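Local coordinates for cytoplasmic Protein STM1381 (Salmonella enterica subsp. enterica serovar Typhimurium, PDB 3SOZ), which is of unknown function but belongs to a putative glutamine amidotransferase family with a class I glutaminase-like fold, at residues Glu11-His16 / Lys30-Ala35; Ile56-Phe61 / Leu86-Phe91; Asp106-Gly111 / Gly211-Phe216. All blocks are in the same frame, centred on the assembly; numbering follows the deposited sequence.

Contact 1. Residues Glu11-His16 / Lys30-Ala35; sequences ESWHIH and KYEEGA
Two antiparallel strands, 14-21 and 24-31, form a long beta hairpin that projects from the surface of the domain, and residues 11-16 and 30-35 are the base where its two arms pair. Backbone hydrogen bonds define the register. Ile-15 and Lys-30 are the hydrogen-bonded pair: Ile-15 N gives a nearly straight bond of 2.6 Å to Lys-30 O, approaching from above the carbonyl plane, and Lys-30 N returns one of 2.9 Å to Ile-15 O. One step toward the domain, Glu-32 N donates to Trp-13 O at 2.8 Å, in the plane of the carbonyl, which keeps the arms joined just past the end of the regular pairing.

His-14 and Tyr-31, the non-hydrogen-bonded pair, carry the aromatic contact on one side of the hairpin. With CG of His-14 anti to its backbone N (chi1 168°), the imidazole presents its edge to the phenol in a T-shaped stack, planes 69° apart; CD2 sits over the ring, displaced toward its rim and nearest CZ. His-14 also packs on Ser-20 of a second subunit, so this side takes part in the assembly.

Van der Waals contacts involve Ile-15 and Lys-30 on the other side and, next to them, Trp-13 and Glu-32. Ile-15 and Lys-30 run alongside each other, the lysine CD lying 3.8 Å from the isoleucine CB; CG of Lys-30 occupies the crowded position between N and the carbonyl carbon, and the chain is bent at each torsion beyond it. Glu-32, extended beyond CG, lies alongside Trp-13 and points the same way, its carboxylate turned steeply (77°) against the indole, while the indole reaches Asp-78 and Leu-121 in the domain body. The two carboxylate oxygens divide their neighbours: OE1 of Glu-32 lies 3.6 Å from CD1 of Trp-13, and OE2 of Glu-32 lies 3.5 Å from CD1 of Ile-15.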
ATOM      1  N   GLU A  11      -5.091  21.375   3.557  1.00 54.01           N
ATOM      2  CA  GLU A  11      -5.391  21.271   5.002  1.00 54.03           C
ATOM      3  C   GLU A  11      -4.109  21.226   5.785  1.00 52.93           C
ATOM      4  O   GLU A  11      -3.084  20.809   5.252  1.00 53.73           O
ATOM      5  CB  GLU A  11      -6.128  19.973   5.318  1.00 54.29           C
ATOM      6  CG  GLU A  11      -7.609  20.081   5.594  1.00 58.44           C
ATOM      7  CD  GLU A  11      -7.937  20.570   6.990  1.00 61.99           C
ATOM      8  OE1 GLU A  11      -6.993  21.014   7.689  1.00 64.30           O
ATOM      9  OE2 GLU A  11      -9.142  20.539   7.381  1.00 63.59           O
ATOM     10  N   SER A  12      -4.176  21.678   7.035  1.00 51.29           N
ATOM     11  CA  SER A  12      -3.251  21.251   8.106  1.00 49.61           C
ATOM     12  C   SER A  12      -3.266  19.745   8.339  1.00 47.32           C
ATOM     13  O   SER A  12      -4.266  19.120   8.113  1.00 46.48           O
ATOM     14  CB  SER A  12      -3.689  21.895   9.411  1.00 49.46           C
ATOM     15  OG  SER A  12      -3.512  23.281   9.306  1.00 52.68           O
ATOM     16  N   TRP A  13      -2.162  19.174   8.825  1.00 46.41           N
ATOM     17  CA  TRP A  13      -2.157  17.758   9.279  1.00 44.33           C
ATOM     18  C   TRP A  13      -2.711  17.778  10.669  1.00 43.58           C
ATOM     19  O   TRP A  13      -2.372  18.703  11.435  1.00 43.97           O
ATOM     20  CB  TRP A  13      -0.750  17.136   9.299  1.00 43.44           C
ATOM     21  CG  TRP A  13      -0.195  16.822   7.933  1.00 42.80           C
ATOM     22  CD1 TRP A  13       0.614  17.614   7.201  1.00 42.95           C
ATOM     23  CD2 TRP A  13      -0.413  15.628   7.141  1.00 40.03           C
ATOM     24  NE1 TRP A  13       0.903  17.011   6.000  1.00 40.70           N
ATOM     25  CE2 TRP A  13       0.289  15.790   5.945  1.00 39.12           C
ATOM     26  CE3 TRP A  13      -1.148  14.453   7.333  1.00 41.55           C
ATOM     27  CZ2 TRP A  13       0.289  14.831   4.926  1.00 39.24           C
ATOM     28  CZ3 TRP A  13      -1.162  13.494   6.312  1.00 42.67           C
ATOM     29  CH2 TRP A  13      -0.429  13.693   5.127  1.00 41.14           C
ATOM     30  N   HIS A  14      -3.554  16.801  11.020  1.00 42.20           N
ATOM     31  CA  HIS A  14      -3.891  16.622  12.448  1.00 41.27           C
ATOM     32  C   HIS A  14      -2.948  15.553  12.982  1.00 39.83           C
ATOM     33  O   HIS A  14      -2.724  14.561  12.325  1.00 40.23           O
ATOM     34  CB  HIS A  14      -5.381  16.260  12.682  1.00 41.51           C
ATOM     35  CG  HIS A  14      -5.658  15.807  14.082  1.00 43.37           C
ATOM     36  ND1 HIS A  14      -5.690  14.470  14.442  1.00 42.61           N
ATOM     37  CD2 HIS A  14      -5.794  16.512  15.234  1.00 42.92           C
ATOM     38  CE1 HIS A  14      -5.877  14.378  15.747  1.00 43.17           C
ATOM     39  NE2 HIS A  14      -5.915  15.603  16.254  1.00 43.20           N
ATOM     40  N   ILE A  15      -2.370  15.743  14.146  1.00 38.87           N
ATOM     41  CA  ILE A  15      -1.444  14.725  14.649  1.00 39.06           C
ATOM     42  C   ILE A  15      -2.006  14.033  15.875  1.00 38.89           C
ATOM     43  O   ILE A  15      -2.316  14.699  16.869  1.00 38.35           O
ATOM     44  CB  ILE A  15      -0.062  15.353  15.023  1.00 39.46           C
ATOM     45  CG1 ILE A  15       0.565  16.122  13.828  1.00 39.33           C
ATOM     46  CG2 ILE A  15       0.916  14.325  15.546  1.00 39.42           C
ATOM     47  CD1 ILE A  15       1.110  15.277  12.758  1.00 41.22           C
ATOM     48  N   HIS A  16      -2.129  12.706  15.834  1.00 38.39           N
ATOM     49  CA  HIS A  16      -2.550  12.007  17.048  1.00 39.00           C
ATOM     50  C   HIS A  16      -1.432  11.141  17.593  1.00 38.52           C
ATOM     51  O   HIS A  16      -0.956  10.259  16.885  1.00 39.51           O
ATOM     52  CB  HIS A  16      -3.815  11.146  16.821  1.00 39.75           C
ATOM     53  CG  HIS A  16      -4.293  10.483  18.068  1.00 40.75           C
ATOM     54  ND1 HIS A  16      -4.883  11.184  19.102  1.00 42.71           N
ATOM     55  CD2 HIS A  16      -4.210   9.201  18.484  1.00 40.89           C
ATOM     56  CE1 HIS A  16      -5.124  10.365  20.108  1.00 41.33           C
ATOM     57  NE2 HIS A  16      -4.743   9.151  19.751  1.00 40.97           N
ATOM     58  N   LYS A  30      -2.382  17.261  18.124  1.00 41.47           N
ATOM     59  CA  LYS A  30      -2.172  18.626  17.693  1.00 45.09           C
ATOM     60  C   LYS A  30      -2.345  18.766  16.207  1.00 47.26           C
ATOM     61  O   LYS A  30      -2.814  17.868  15.519  1.00 47.29           O
ATOM     62  CB  LYS A  30      -0.796  19.133  18.126  1.00 44.20           C
ATOM     63  CG  LYS A  30       0.286  18.078  18.002  1.00 46.82           C
ATOM     64  CD  LYS A  30       1.322  18.378  16.960  1.00 47.81           C
ATOM     65  CE  LYS A  30       2.327  19.398  17.526  1.00 50.59           C
ATOM     66  NZ  LYS A  30       2.780  20.328  16.450  1.00 49.18           N
ATOM     67  N   TYR A  31      -1.973  19.932  15.728  1.00 51.24           N
ATOM     68  CA  TYR A  31      -2.106  20.268  14.343  1.00 55.06           C
ATOM     69  C   TYR A  31      -0.770  20.673  13.860  1.00 57.06           C
ATOM     70  O   TYR A  31       0.053  21.189  14.611  1.00 56.91           O
ATOM     71  CB  TYR A  31      -3.077  21.412  14.222  1.00 55.59           C
ATOM     72  CG  TYR A  31      -4.488  20.916  14.163  1.00 60.34           C
ATOM     73  CD1 TYR A  31      -4.972  20.350  12.980  1.00 66.18           C
ATOM     74  CD2 TYR A  31      -5.322  20.934  15.286  1.00 61.88           C
ATOM     75  CE1 TYR A  31      -6.251  19.868  12.895  1.00 67.86           C
ATOM     76  CE2 TYR A  31      -6.597  20.452  15.214  1.00 63.43           C
ATOM     77  CZ  TYR A  31      -7.059  19.925  14.007  1.00 68.66           C
ATOM     78  OH  TYR A  31      -8.346  19.425  13.875  1.00 73.82           O
ATOM     79  N   GLU A  32      -0.506  20.418  12.601  1.00 60.60           N
ATOM     80  CA  GLU A  32       0.744  20.884  12.118  1.00 63.38           C
ATOM     81  C   GLU A  32       0.542  22.235  11.545  1.00 66.05           C
ATOM     82  O   GLU A  32       0.580  23.212  12.281  1.00 67.13           O
ATOM     83  CB  GLU A  32       1.429  19.890  11.225  1.00 63.05           C
ATOM     84  CG  GLU A  32       2.402  19.065  12.066  1.00 62.78           C
ATOM     85  CD  GLU A  32       3.049  17.932  11.296  1.00 64.54           C
ATOM     86  OE1 GLU A  32       2.744  17.736  10.078  1.00 65.94           O
ATOM     87  OE2 GLU A  32       3.856  17.222  11.932  1.00 63.75           O
ATOM     88  N   GLU A  33       0.283  22.320  10.259  1.00 69.31           N
ATOM     89  CA  GLU A  33       0.154  23.630   9.624  1.00 72.13           C
ATOM     90  C   GLU A  33       0.073  23.319   8.171  1.00 73.70           C
ATOM     91  O   GLU A  33       0.662  22.313   7.711  1.00 74.15           O
ATOM     92  CB  GLU A  33       1.349  24.543   9.913  1.00 72.22           C
ATOM     93  CG  GLU A  33       1.127  25.984   9.458  1.00 76.34           C
ATOM     94  CD  GLU A  33       1.554  27.047  10.492  1.00 81.73           C
ATOM     95  OE1 GLU A  33       1.650  26.712  11.711  1.00 83.12           O
ATOM     96  OE2 GLU A  33       1.768  28.221  10.078  1.00 81.00           O
ATOM     97  N   GLY A  34      -0.718  24.134   7.464  1.00 75.48           N
ATOM     98  CA  GLY A  34      -0.939  23.979   6.029  1.00 76.92           C
ATOM     99  C   GLY A  34      -0.041  24.952   5.304  1.00 77.97           C
ATOM    100  O   GLY A  34       1.109  25.179   5.699  1.00 77.82           O
ATOM    101  N   ALA A  35      -0.576  25.548   4.249  1.00 79.05           N
ATOM    102  CA  ALA A  35       0.223  26.414   3.410  1.00 79.76           C
ATOM    103  C   ALA A  35       0.175  27.887   3.851  1.00 80.19           C
ATOM    104  O   ALA A  35       0.376  28.779   3.042  1.00 80.08           O
ATOM    105  CB  ALA A  35      -0.196  26.238   1.960  1.00 79.85           C
TER

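Contact 2. Residues Ile56-Phe61 / Leu86-Phe91; sequences IVQTRF and LQNRTF
Gln-87 lays its aliphatic chain across the C-terminal end of the short helix 56-59, its CB 3.4 Å from Gln-58 O and its CG 3.4 Å from Val-57 O. It is the N-cap residue of helix 88-91, so the contact sets the start of one single-turn helix against the end of another. With CG anti to the carbonyl carbon (chi1 -68°) and the chain extended beyond, the end of the Gln-87 side chain reaches CB of Phe-61, and the two side chains cross at about a right angle. The Phe-61 ring itself continues inward to Ala-100 and Ile-104 of helix 100-109 and to Met-52, while Val-57 packs on Thr-83 and Phe-84, so the buried side of the pair merges with the domain core.

The polar link is made by the backbone. Asn-88 N, the first amide of its helix, donates to Gln-58 O at 2.7 Å, almost straight (176°) and in the plane of the carbonyl. An amide in the first turn of a helix lacks a carbonyl four residues earlier within that helix, and here a carbonyl from the last turn of the other helix serves in its stead.

Around this bond the side chain of Asn-88 folds back over the same carbonyl, its CG anti to the carbonyl carbon of its own residue. Its ND2 faces CB of Gln-58, and the two side-chain amides cross obliquely with planes 62° apart. A water spans them, donating to OE1 of Gln-58 at 3.0 Å and to OD1 of Asn-88 at 3.2 Å. Thr-59 lies alongside Asn-88; its hydroxyl OG1 bonds back to His-55 O, a turn earlier, and its methyl CG2 rests 3.3 Å from OD1 of Asn-88.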
ATOM      1  N   ILE A  56     -14.107  21.102   4.325  1.00 60.02           N
ATOM      2  CA  ILE A  56     -15.056  21.785   3.451  1.00 59.33           C
ATOM      3  C   ILE A  56     -15.255  20.945   2.204  1.00 58.00           C
ATOM      4  O   ILE A  56     -16.382  20.699   1.813  1.00 57.91           O
ATOM      5  CB  ILE A  56     -14.803  23.288   3.219  1.00 59.89           C
ATOM      6  CG1 ILE A  56     -15.161  24.065   4.509  1.00 61.59           C
ATOM      7  CG2 ILE A  56     -15.660  23.791   2.027  1.00 58.83           C
ATOM      8  CD1 ILE A  56     -14.770  25.602   4.498  1.00 65.75           C
ATOM      9  N   VAL A  57     -14.171  20.430   1.641  1.00 57.38           N
ATOM     10  CA  VAL A  57     -14.282  19.404   0.608  1.00 56.58           C
ATOM     11  C   VAL A  57     -15.133  18.220   1.040  1.00 56.83           C
ATOM     12  O   VAL A  57     -15.887  17.691   0.235  1.00 56.98           O
ATOM     13  CB  VAL A  57     -12.953  18.819   0.216  1.00 56.23           C
ATOM     14  CG1 VAL A  57     -13.148  17.925  -0.998  1.00 55.89           C
ATOM     15  CG2 VAL A  57     -11.898  19.905  -0.037  1.00 55.99           C
ATOM     16  N   GLN A  58     -15.023  17.816   2.307  1.00 56.86           N
ATOM     17  CA  GLN A  58     -15.624  16.570   2.753  1.00 57.24           C
ATOM     18  C   GLN A  58     -17.137  16.657   3.006  1.00 58.48           C
ATOM     19  O   GLN A  58     -17.850  15.624   2.961  1.00 58.49           O
ATOM     20  CB  GLN A  58     -14.936  16.102   4.016  1.00 56.67           C
ATOM     21  CG  GLN A  58     -13.634  15.436   3.776  1.00 55.21           C
ATOM     22  CD  GLN A  58     -13.045  14.871   5.050  1.00 52.86           C
ATOM     23  OE1 GLN A  58     -12.811  15.600   6.029  1.00 54.33           O
ATOM     24  NE2 GLN A  58     -12.778  13.572   5.043  1.00 48.20           N
ATOM     25  N   THR A  59     -17.589  17.880   3.300  1.00 59.12           N
ATOM     26  CA  THR A  59     -18.981  18.194   3.652  1.00 59.85           C
ATOM     27  C   THR A  59     -19.737  19.069   2.596  1.00 61.19           C
ATOM     28  O   THR A  59     -20.825  18.699   2.203  1.00 60.53           O
ATOM     29  CB  THR A  59     -19.061  18.910   5.023  1.00 59.43           C
ATOM     30  OG1 THR A  59     -18.333  20.136   4.941  1.00 58.36           O
ATOM     31  CG2 THR A  59     -18.493  18.039   6.176  1.00 57.76           C
ATOM     32  N   ARG A  60     -19.157  20.204   2.167  1.00 62.58           N
ATOM     33  CA  ARG A  60     -19.827  21.223   1.315  1.00 64.28           C
ATOM     34  C   ARG A  60     -19.213  21.357  -0.084  1.00 64.98           C
ATOM     35  O   ARG A  60     -19.120  22.471  -0.607  1.00 65.42           O
ATOM     36  CB  ARG A  60     -19.712  22.636   1.931  1.00 64.49           C
ATOM     37  CG  ARG A  60     -20.455  22.994   3.231  1.00 67.83           C
ATOM     38  CD  ARG A  60     -20.162  24.505   3.526  1.00 75.45           C
ATOM     39  NE  ARG A  60     -20.435  25.012   4.895  1.00 82.64           N
ATOM     40  CZ  ARG A  60     -21.222  26.067   5.203  1.00 86.49           C
ATOM     41  NH1 ARG A  60     -21.867  26.759   4.248  1.00 87.29           N
ATOM     42  NH2 ARG A  60     -21.380  26.444   6.478  1.00 85.36           N
ATOM     43  N   PHE A  61     -18.760  20.272  -0.704  1.00 66.11           N
ATOM     44  CA  PHE A  61     -18.059  20.445  -1.991  1.00 66.33           C
ATOM     45  C   PHE A  61     -18.986  20.775  -3.167  1.00 67.91           C
ATOM     46  O   PHE A  61     -19.907  20.013  -3.426  1.00 68.71           O
ATOM     47  CB  PHE A  61     -17.164  19.262  -2.371  1.00 64.75           C
ATOM     48  CG  PHE A  61     -16.293  19.558  -3.560  1.00 61.30           C
ATOM     49  CD1 PHE A  61     -15.172  20.371  -3.434  1.00 58.39           C
ATOM     50  CD2 PHE A  61     -16.613  19.081  -4.805  1.00 59.24           C
ATOM     51  CE1 PHE A  61     -14.385  20.687  -4.536  1.00 57.97           C
ATOM     52  CE2 PHE A  61     -15.804  19.380  -5.935  1.00 58.26           C
ATOM     53  CZ  PHE A  61     -14.701  20.189  -5.792  1.00 57.21           C
ATOM     54  N   LEU A  86     -14.615  10.307  -1.723  1.00 49.62           N
ATOM     55  CA  LEU A  86     -15.357   9.754  -0.582  1.00 50.38           C
ATOM     56  C   LEU A  86     -15.749  10.831   0.432  1.00 50.57           C
ATOM     57  O   LEU A  86     -15.262  10.832   1.576  1.00 52.11           O
ATOM     58  CB  LEU A  86     -14.566   8.624   0.075  1.00 50.19           C
ATOM     59  CG  LEU A  86     -14.202   7.553  -0.960  1.00 52.23           C
ATOM     60  CD1 LEU A  86     -13.201   6.561  -0.378  1.00 55.12           C
ATOM     61  CD2 LEU A  86     -15.412   6.802  -1.463  1.00 52.63           C
ATOM     62  N   GLN A  87     -16.620  11.747   0.009  1.00 49.98           N
ATOM     63  CA  GLN A  87     -17.093  12.830   0.867  1.00 49.46           C
ATOM     64  C   GLN A  87     -17.996  12.207   1.924  1.00 49.00           C
ATOM     65  O   GLN A  87     -18.382  11.026   1.796  1.00 48.27           O
ATOM     66  CB  GLN A  87     -17.827  13.874   0.035  1.00 49.78           C
ATOM     67  CG  GLN A  87     -16.949  14.662  -0.937  1.00 51.37           C
ATOM     68  CD  GLN A  87     -17.749  15.427  -1.996  1.00 54.41           C
ATOM     69  OE1 GLN A  87     -17.475  15.310  -3.179  1.00 55.57           O
ATOM     70  NE2 GLN A  87     -18.720  16.228  -1.567  1.00 55.71           N
ATOM     71  N   ASN A  88     -18.322  12.956   2.971  1.00 48.66           N
ATOM     72  CA  ASN A  88     -18.998  12.327   4.101  1.00 49.75           C
ATOM     73  C   ASN A  88     -20.336  11.703   3.712  1.00 51.10           C
ATOM     74  O   ASN A  88     -20.681  10.617   4.167  1.00 50.96           O
ATOM     75  CB  ASN A  88     -19.201  13.301   5.233  1.00 49.28           C
ATOM     76  CG  ASN A  88     -17.910  13.841   5.818  1.00 50.40           C
ATOM     77  OD1 ASN A  88     -17.955  14.794   6.597  1.00 52.92           O
ATOM     78  ND2 ASN A  88     -16.762  13.251   5.473  1.00 51.24           N
ATOM     79  N   ARG A  89     -21.056  12.386   2.817  1.00 53.29           N
ATOM     80  CA  ARG A  89     -22.366  11.983   2.373  1.00 54.91           C
ATOM     81  C   ARG A  89     -22.313  10.737   1.531  1.00 54.78           C
ATOM     82  O   ARG A  89     -23.257   9.986   1.535  1.00 55.39           O
ATOM     83  CB  ARG A  89     -23.085  13.113   1.621  1.00 56.96           C
ATOM     84  CG  ARG A  89     -23.549  14.300   2.505  1.00 60.74           C
ATOM     85  CD  ARG A  89     -24.756  15.029   1.921  1.00 69.91           C
ATOM     86  NE  ARG A  89     -24.840  16.398   2.459  1.00 78.69           N
ATOM     87  CZ  ARG A  89     -25.961  17.075   2.751  1.00 80.59           C
ATOM     88  NH1 ARG A  89     -27.166  16.521   2.584  1.00 80.70           N
ATOM     89  NH2 ARG A  89     -25.867  18.322   3.224  1.00 80.04           N
ATOM     90  N   THR A  90     -21.222  10.496   0.822  1.00 55.14           N
ATOM     91  CA  THR A  90     -21.075   9.242   0.066  1.00 55.26           C
ATOM     92  C   THR A  90     -20.690   8.148   0.991  1.00 55.42           C
ATOM     93  O   THR A  90     -21.329   7.108   1.041  1.00 55.45           O
ATOM     94  CB  THR A  90     -19.965   9.309  -0.979  1.00 55.21           C
ATOM     95  OG1 THR A  90     -20.265  10.319  -1.948  1.00 56.96           O
ATOM     96  CG2 THR A  90     -19.819   7.992  -1.694  1.00 55.17           C
ATOM     97  N   PHE A  91     -19.620   8.391   1.728  1.00 56.51           N
ATOM     98  CA  PHE A  91     -19.034   7.349   2.562  1.00 57.28           C
ATOM     99  C   PHE A  91     -19.890   6.924   3.800  1.00 58.58           C
ATOM    100  O   PHE A  91     -19.960   5.750   4.122  1.00 58.84           O
ATOM    101  CB  PHE A  91     -17.579   7.715   2.939  1.00 55.90           C
ATOM    102  CG  PHE A  91     -16.775   6.543   3.445  1.00 52.70           C
ATOM    103  CD1 PHE A  91     -16.417   5.505   2.595  1.00 51.45           C
ATOM    104  CD2 PHE A  91     -16.393   6.464   4.765  1.00 48.97           C
ATOM    105  CE1 PHE A  91     -15.683   4.399   3.086  1.00 50.05           C
ATOM    106  CE2 PHE A  91     -15.679   5.369   5.241  1.00 47.95           C
ATOM    107  CZ  PHE A  91     -15.326   4.343   4.399  1.00 45.53           C
TER
HETATM  108  O   HOH W   1     -15.269  16.395   7.465  1.00 50.73           O

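Contact 3. Residues Asp106-Gly111 / Gly211-Phe216; sequences DYVAEG and GKVCCF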
ATOM      1  N   ASP A 106     -13.954  18.727 -15.835  1.00 65.97           N
ATOM      2  CA  ASP A 106     -14.873  19.504 -16.635  1.00 65.61           C
ATOM      3  C   ASP A 106     -14.412  20.935 -16.600  1.00 65.82           C
ATOM      4  O   ASP A 106     -14.124  21.499 -17.657  1.00 66.34           O
ATOM      5  CB  ASP A 106     -16.319  19.355 -16.130  1.00 65.46           C
ATOM      6  CG  ASP A 106     -16.966  18.021 -16.572  1.00 65.94           C
ATOM      7  OD1 ASP A 106     -16.295  17.150 -17.185  1.00 63.44           O
ATOM      8  OD2 ASP A 106     -18.166  17.836 -16.305  1.00 67.81           O
ATOM      9  N   TYR A 107     -14.282  21.501 -15.397  1.00 65.57           N
ATOM     10  CA  TYR A 107     -13.833  22.880 -15.221  1.00 65.35           C
ATOM     11  C   TYR A 107     -12.593  23.220 -16.036  1.00 65.71           C
ATOM     12  O   TYR A 107     -12.552  24.236 -16.724  1.00 66.24           O
ATOM     13  CB  TYR A 107     -13.562  23.144 -13.751  1.00 65.69           C
ATOM     14  CG  TYR A 107     -12.726  24.371 -13.466  1.00 65.64           C
ATOM     15  CD1 TYR A 107     -11.347  24.290 -13.432  1.00 66.78           C
ATOM     16  CD2 TYR A 107     -13.318  25.600 -13.196  1.00 66.42           C
ATOM     17  CE1 TYR A 107     -10.557  25.398 -13.175  1.00 67.73           C
ATOM     18  CE2 TYR A 107     -12.541  26.732 -12.931  1.00 68.24           C
ATOM     19  CZ  TYR A 107     -11.147  26.615 -12.922  1.00 69.42           C
ATOM     20  OH  TYR A 107     -10.333  27.695 -12.649  1.00 70.18           O
ATOM     21  N   VAL A 108     -11.574  22.374 -15.942  1.00 65.67           N
ATOM     22  CA  VAL A 108     -10.317  22.617 -16.628  1.00 65.46           C
ATOM     23  C   VAL A 108     -10.492  22.600 -18.150  1.00 66.17           C
ATOM     24  O   VAL A 108     -10.061  23.534 -18.823  1.00 66.44           O
ATOM     25  CB  VAL A 108      -9.211  21.619 -16.176  1.00 65.29           C
ATOM     26  CG1 VAL A 108      -7.976  21.706 -17.080  1.00 63.58           C
ATOM     27  CG2 VAL A 108      -8.842  21.873 -14.751  1.00 63.90           C
ATOM     28  N   ALA A 109     -11.084  21.528 -18.680  1.00 66.92           N
ATOM     29  CA  ALA A 109     -11.500  21.448 -20.096  1.00 67.65           C
ATOM     30  C   ALA A 109     -12.232  22.726 -20.599  1.00 68.35           C
ATOM     31  O   ALA A 109     -11.978  23.166 -21.718  1.00 68.31           O
ATOM     32  CB  ALA A 109     -12.360  20.199 -20.341  1.00 66.69           C
ATOM     33  N   GLU A 110     -13.112  23.311 -19.772  1.00 68.89           N
ATOM     34  CA  GLU A 110     -13.791  24.573 -20.103  1.00 69.88           C
ATOM     35  C   GLU A 110     -12.871  25.784 -19.867  1.00 69.43           C
ATOM     36  O   GLU A 110     -13.328  26.897 -19.542  1.00 70.36           O
ATOM     37  CB  GLU A 110     -15.138  24.732 -19.350  1.00 70.22           C
ATOM     38  CG  GLU A 110     -16.363  24.019 -20.012  1.00 74.79           C
ATOM     39  CD  GLU A 110     -17.031  22.877 -19.140  1.00 81.70           C
ATOM     40  OE1 GLU A 110     -17.618  23.171 -18.049  1.00 81.98           O
ATOM     41  OE2 GLU A 110     -17.002  21.681 -19.569  1.00 83.91           O
ATOM     42  N   GLY A 111     -11.569  25.577 -20.019  1.00 68.42           N
ATOM     43  CA  GLY A 111     -10.613  26.681 -19.854  1.00 67.16           C
ATOM     44  C   GLY A 111     -10.106  27.040 -18.458  1.00 65.93           C
ATOM     45  O   GLY A 111      -9.194  27.853 -18.344  1.00 65.96           O
ATOM     46  N   GLY A 211      -7.919  24.225 -21.239  1.00 69.11           N
ATOM     47  CA  GLY A 211      -7.304  24.597 -19.961  1.00 68.90           C
ATOM     48  C   GLY A 211      -5.821  24.352 -19.784  1.00 68.81           C
ATOM     49  O   GLY A 211      -5.246  23.448 -20.406  1.00 68.47           O
ATOM     50  N   LYS A 212      -5.219  25.158 -18.910  1.00 68.81           N
ATOM     51  CA  LYS A 212      -3.804  25.012 -18.533  1.00 69.48           C
ATOM     52  C   LYS A 212      -3.555  24.257 -17.196  1.00 68.64           C
ATOM     53  O   LYS A 212      -4.130  24.601 -16.150  1.00 68.93           O
ATOM     54  CB  LYS A 212      -3.177  26.402 -18.483  1.00 70.02           C
ATOM     55  CG  LYS A 212      -3.390  27.175 -19.786  1.00 74.22           C
ATOM     56  CD  LYS A 212      -2.651  28.535 -19.815  1.00 79.08           C
ATOM     57  CE  LYS A 212      -3.381  29.554 -20.711  1.00 81.03           C
ATOM     58  NZ  LYS A 212      -4.699  30.045 -20.125  1.00 82.11           N
ATOM     59  N   VAL A 213      -2.693  23.243 -17.232  1.00 67.51           N
ATOM     60  CA  VAL A 213      -2.372  22.439 -16.038  1.00 66.20           C
ATOM     61  C   VAL A 213      -0.925  22.565 -15.629  1.00 65.35           C
ATOM     62  O   VAL A 213      -0.025  22.610 -16.466  1.00 65.49           O
ATOM     63  CB  VAL A 213      -2.609  20.898 -16.219  1.00 66.23           C
ATOM     64  CG1 VAL A 213      -2.902  20.236 -14.868  1.00 64.90           C
ATOM     65  CG2 VAL A 213      -3.733  20.619 -17.146  1.00 66.57           C
ATOM     66  N   CYS A 214      -0.697  22.550 -14.325  1.00 64.11           N
ATOM     67  CA  CYS A 214       0.659  22.552 -13.815  1.00 62.98           C
ATOM     68  C   CYS A 214       0.837  21.583 -12.623  1.00 61.91           C
ATOM     69  O   CYS A 214       0.001  21.521 -11.713  1.00 61.21           O
ATOM     70  CB  CYS A 214       1.046  23.984 -13.457  1.00 62.60           C
ATOM     71  SG  CYS A 214       2.679  24.190 -12.796  1.00 65.33           S
ATOM     72  N   CYS A 215       1.926  20.821 -12.681  1.00 60.77           N
ATOM     73  CA  CYS A 215       2.363  19.935 -11.626  1.00 59.75           C
ATOM     74  C   CYS A 215       3.697  20.387 -11.095  1.00 58.74           C
ATOM     75  O   CYS A 215       4.645  20.599 -11.850  1.00 58.57           O
ATOM     76  CB  CYS A 215       2.537  18.545 -12.165  1.00 59.42           C
ATOM     77  SG  CYS A 215       0.977  17.854 -12.591  1.00 64.97           S
ATOM     78  N   PHE A 216       3.762  20.536  -9.785  1.00 57.25           N
ATOM     79  CA  PHE A 216       4.999  20.820  -9.111  1.00 56.31           C
ATOM     80  C   PHE A 216       5.276  19.605  -8.225  1.00 55.59           C
ATOM     81  O   PHE A 216       4.434  19.235  -7.403  1.00 56.05           O
ATOM     82  CB  PHE A 216       4.878  22.132  -8.308  1.00 56.39           C
ATOM     83  CG  PHE A 216       6.102  22.462  -7.533  1.00 56.59           C
ATOM     84  CD1 PHE A 216       7.209  23.017  -8.166  1.00 56.43           C
ATOM     85  CD2 PHE A 216       6.188  22.144  -6.185  1.00 55.23           C
ATOM     86  CE1 PHE A 216       8.373  23.277  -7.443  1.00 55.91           C
ATOM     87  CE2 PHE A 216       7.342  22.407  -5.465  1.00 54.06           C
ATOM     88  CZ  PHE A 216       8.431  22.969  -6.091  1.00 54.77           C
TER
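Gly-211 opens strand 211-216 against the C-terminal turn of helix 100-109. Its CA sits 3.2 Å from Val-108 O in a CA-H...O contact, and its N lies 3.9 Å from the CA of Gly-111. The close seat depends on the missing side chain: a CB here would point at the helix and fall about 2.1 Å from Val-108 O. That same carbonyl also takes a weak bond from Gly-111 N, so the strand start nestles against the very turn that ends the helix.

Lys-212 turns away from the helix, and its NZ is held by Lys-247 O near the chain terminus. Val-213 makes the other side-chain contact, its CG2 4.4 Å from CG1 of Val-108, a loose apolar contact at the edge of touching. CG1 of Val-108 is anti to its backbone N (chi1 169°), which also brings it over the CA of Gly-211; Leu-114 of the neighbouring strand packs against both valines. Beyond Val-213 the strand leaves the helix end, and Cys-214 packs on helix 235-246.

Gly-111, with positive phi (85°), is the C-prime residue of a Schellman motif, after which the chain enters strand 113-117. That strand pairs in parallel with 211-216, giving the helix-to-strand turn and adjacent parallel strand typical of an alpha/beta domain, consistent with the glutaminase-like family.

Overall arrangement
Along the chain the three contacts follow in series, each closing before the next opens, all within one putative glutamine amidotransferase range. Contact 1 is the base of the hairpin 14-21/24-31, entered directly from strand 5-10 of the large mixed sheet; contact 3 lies where strand 211-216 of that sheet begins, on the opposite side of the chain's centre, with centres about 28 Å apart. Contact 2, between short helices, has its centre about 19 Å from that of contact 1 and about 23 Å from that of contact 3, and Phe-61 and Gln-87 link it to helix 100-109, which ends in contact 3. Contacts 1 and 2 also touch the second subunit, whereas contact 3 is internal to the domain.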